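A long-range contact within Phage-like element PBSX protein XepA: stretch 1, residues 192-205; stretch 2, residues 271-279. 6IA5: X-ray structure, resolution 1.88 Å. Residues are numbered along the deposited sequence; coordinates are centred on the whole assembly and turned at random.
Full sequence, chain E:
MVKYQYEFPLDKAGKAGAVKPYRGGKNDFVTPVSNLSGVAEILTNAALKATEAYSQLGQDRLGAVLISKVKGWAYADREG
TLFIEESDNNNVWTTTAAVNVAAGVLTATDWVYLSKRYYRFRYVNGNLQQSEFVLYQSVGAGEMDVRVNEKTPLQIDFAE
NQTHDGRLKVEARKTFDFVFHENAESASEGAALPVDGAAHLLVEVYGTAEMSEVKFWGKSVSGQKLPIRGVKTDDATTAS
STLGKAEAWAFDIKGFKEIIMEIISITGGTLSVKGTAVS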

# COMPACT_ATOMS: atom_id res chain seq x y z
N ALA E 192 -18.33 -31.76 16.99
CA ALA E 192 -19.16 -30.80 16.29
C ALA E 192 -18.28 -29.88 15.45
O ALA E 192 -17.40 -29.21 15.98
CB ALA E 192 -19.98 -30.01 17.27
N LEU E 193 -18.53 -29.85 14.14
CA LEU E 193 -17.81 -28.96 13.25
C LEU E 193 -18.25 -27.52 13.51
O LEU E 193 -19.44 -27.23 13.47
CB LEU E 193 -18.11 -29.36 11.79
CG LEU E 193 -17.44 -28.51 10.72
CD1 LEU E 193 -16.89 -29.39 9.62
CD2 LEU E 193 -18.43 -27.53 10.12
N PRO E 194 -17.31 -26.58 13.75
CA PRO E 194 -17.64 -25.15 13.79
C PRO E 194 -17.65 -24.61 12.36
O PRO E 194 -16.65 -24.70 11.66
CB PRO E 194 -16.50 -24.50 14.60
CG PRO E 194 -15.45 -25.61 14.80
CD PRO E 194 -15.88 -26.83 13.99
N VAL E 195 -18.80 -24.07 11.94
CA VAL E 195 -19.01 -23.71 10.55
C VAL E 195 -18.07 -22.58 10.10
O VAL E 195 -17.55 -22.64 8.98
CB VAL E 195 -20.50 -23.43 10.27
CG1 VAL E 195 -20.71 -22.86 8.88
CG2 VAL E 195 -21.32 -24.71 10.45
N ASP E 196 -17.92 -21.53 10.92
CA ASP E 196 -16.83 -20.56 10.81
C ASP E 196 -16.46 -20.22 9.36
O ASP E 196 -15.35 -20.50 8.90
CB ASP E 196 -15.53 -21.09 11.44
N GLY E 197 -17.40 -19.60 8.64
CA GLY E 197 -17.02 -19.14 7.32
C GLY E 197 -17.18 -20.15 6.17
O GLY E 197 -17.04 -19.77 5.01
N ALA E 198 -17.46 -21.43 6.46
CA ALA E 198 -17.71 -22.39 5.39
C ALA E 198 -19.17 -22.31 4.93
O ALA E 198 -20.05 -21.98 5.71
CB ALA E 198 -17.32 -23.79 5.81
N ALA E 199 -19.40 -22.62 3.65
CA ALA E 199 -20.73 -22.66 3.06
C ALA E 199 -21.10 -24.09 2.63
O ALA E 199 -22.28 -24.41 2.49
CB ALA E 199 -20.78 -21.72 1.88
N HIS E 200 -20.09 -24.93 2.41
CA HIS E 200 -20.29 -26.24 1.81
C HIS E 200 -19.50 -27.28 2.60
O HIS E 200 -18.40 -26.99 3.07
CB HIS E 200 -19.94 -26.19 0.31
CG HIS E 200 -20.28 -27.46 -0.41
ND1 HIS E 200 -21.58 -27.73 -0.86
CD2 HIS E 200 -19.53 -28.53 -0.74
CE1 HIS E 200 -21.60 -28.90 -1.45
NE2 HIS E 200 -20.35 -29.43 -1.39
N LEU E 201 -20.04 -28.49 2.73
CA LEU E 201 -19.38 -29.55 3.46
C LEU E 201 -19.56 -30.87 2.72
O LEU E 201 -20.67 -31.20 2.30
CB LEU E 201 -19.98 -29.63 4.87
CG LEU E 201 -19.60 -30.84 5.72
CD1 LEU E 201 -18.13 -30.77 6.18
CD2 LEU E 201 -20.56 -30.99 6.90
N LEU E 202 -18.46 -31.61 2.55
CA LEU E 202 -18.52 -32.97 2.02
C LEU E 202 -18.10 -33.92 3.14
O LEU E 202 -17.04 -33.74 3.72
CB LEU E 202 -17.58 -33.09 0.81
CG LEU E 202 -17.62 -34.47 0.15
CD1 LEU E 202 -18.94 -34.69 -0.57
CD2 LEU E 202 -16.45 -34.68 -0.79
N VAL E 203 -18.96 -34.90 3.44
CA VAL E 203 -18.74 -35.82 4.55
C VAL E 203 -18.62 -37.24 4.01
O VAL E 203 -19.52 -37.71 3.31
CB VAL E 203 -19.88 -35.79 5.59
CG1 VAL E 203 -19.64 -36.81 6.71
CG2 VAL E 203 -20.10 -34.42 6.20
N GLU E 204 -17.52 -37.92 4.38
CA GLU E 204 -17.32 -39.31 4.03
C GLU E 204 -17.60 -40.20 5.24
O GLU E 204 -17.16 -39.91 6.35
CB GLU E 204 -15.89 -39.54 3.52
CG GLU E 204 -15.80 -40.84 2.73
CD GLU E 204 -14.42 -41.30 2.30
OE1 GLU E 204 -13.49 -40.44 2.29
OE2 GLU E 204 -14.28 -42.51 1.97
N VAL E 205 -18.33 -41.29 5.01
CA VAL E 205 -18.67 -42.30 6.01
C VAL E 205 -18.02 -43.61 5.55
O VAL E 205 -18.25 -44.06 4.43
CB VAL E 205 -20.20 -42.47 6.13
CG1 VAL E 205 -20.57 -43.55 7.15
CG2 VAL E 205 -20.90 -41.14 6.44
N LEU E 271 -16.51 -47.22 12.72
CA LEU E 271 -16.91 -46.29 11.68
C LEU E 271 -16.18 -44.96 11.87
O LEU E 271 -16.10 -44.46 12.98
CB LEU E 271 -18.43 -46.11 11.72
CG LEU E 271 -19.06 -45.48 10.47
CD1 LEU E 271 -19.08 -46.48 9.31
CD2 LEU E 271 -20.48 -45.00 10.74
N SER E 272 -15.63 -44.44 10.78
CA SER E 272 -15.09 -43.10 10.75
C SER E 272 -16.04 -42.19 9.96
O SER E 272 -16.65 -42.63 8.99
CB SER E 272 -13.71 -43.08 10.14
OG SER E 272 -12.79 -43.81 10.95
N VAL E 273 -16.15 -40.94 10.40
CA VAL E 273 -16.94 -39.92 9.73
C VAL E 273 -16.11 -38.65 9.70
O VAL E 273 -15.84 -38.05 10.74
CB VAL E 273 -18.30 -39.69 10.41
CG1 VAL E 273 -19.12 -38.68 9.61
CG2 VAL E 273 -19.09 -40.99 10.60
N LYS E 274 -15.69 -38.26 8.50
CA LYS E 274 -14.79 -37.13 8.35
C LYS E 274 -15.21 -36.34 7.13
O LYS E 274 -15.75 -36.92 6.18
CB LYS E 274 -13.35 -37.62 8.14
CG LYS E 274 -12.81 -38.46 9.28
CD LYS E 274 -11.33 -38.70 9.20
CE LYS E 274 -10.86 -39.62 10.31
NZ LYS E 274 -9.43 -39.95 10.10
N GLY E 275 -14.93 -35.03 7.15
CA GLY E 275 -15.33 -34.21 6.02
C GLY E 275 -14.38 -33.07 5.72
O GLY E 275 -13.40 -32.85 6.43
N THR E 276 -14.70 -32.34 4.64
CA THR E 276 -14.01 -31.15 4.21
C THR E 276 -15.04 -30.04 4.03
O THR E 276 -16.01 -30.22 3.28
CB THR E 276 -13.27 -31.41 2.89
OG1 THR E 276 -12.35 -32.48 3.11
CG2 THR E 276 -12.54 -30.18 2.38
N ALA E 277 -14.82 -28.92 4.74
CA ALA E 277 -15.66 -27.74 4.67
C ALA E 277 -14.97 -26.71 3.78
O ALA E 277 -13.77 -26.52 3.86
CB ALA E 277 -15.90 -27.19 6.04
N VAL E 278 -15.76 -26.05 2.93
CA VAL E 278 -15.23 -25.08 1.99
C VAL E 278 -16.11 -23.84 2.07
O VAL E 278 -17.33 -23.95 2.23
CB VAL E 278 -15.18 -25.65 0.56
CG1 VAL E 278 -14.60 -24.65 -0.42
CG2 VAL E 278 -14.41 -26.97 0.50
N SER E 279 -15.48 -22.66 1.96
CA SER E 279 -16.22 -21.40 1.99
C SER E 279 -16.98 -21.22 0.67
O SER E 279 -16.57 -21.80 -0.35
CB SER E 279 -15.27 -20.24 2.25
OG SER E 279 -14.20 -20.28 1.32
OXT SER E 279 -18.01 -20.52 0.54

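This contact is an antiparallel pairing of two β-strands, built on a ladder of backbone hydrogen bonds and supported on one face by apolar side chains. The axes of strands 200-205 and 271-278 approach to 4.5 Å, and their N-to-C directions differ by 160°. Three residue pairs exchange two hydrogen bonds each. His200 N donates to Val278 O (2.9 Å) and Val278 N to His200 O (2.8 Å); Leu202 N and Thr276 O lie 2.9 Å apart, as do Thr276 N and Leu202 O; Glu204 N reaches Lys274 O at 2.7 Å, answered by Lys274 N to Glu204 O at 3.1 Å. N-H...O angles of 153-171° support all six assignments. Val278 O also accepts from Ala199 N (2.8 Å, 156°), so this carbonyl serves two successive amides where the strand begins.

At the bridges between these rungs the paired CA atoms lie closer together, and CA-H...O contacts form, such as Leu201 CA to Thr276 O at 3.4 Å (146° at the hydrogen). The tightest of the intervening bridges is Val203 with Gly275, whose CA atoms are 4.0 Å apart. The absence of a side chain matters here: an ideal CB on Gly275 would sit 2.6 Å from Leu202 O, a clash, and 3.2 Å from Leu201 CD1.

The face bearing Leu201, Val203 and Val205 carries the apolar packing. Val203 CG1 meets Val273 CG1 at 3.5 Å, and Val205 CG1 lies 3.9 Å from Leu271 CD2. Ala277 CB is approached by Ala198 CB at 3.7 Å and Leu201 CD1 at 4.2 Å.

Beyond the ladder, a type I' turn from Val195 to Ala198, closed by Ala198 N to Val195 O (2.8 Å), brings Gly197 O within 3.3 Å of Ser279 CB at the C-terminus. In all, the contact buries 672 Å², summed over both stretches.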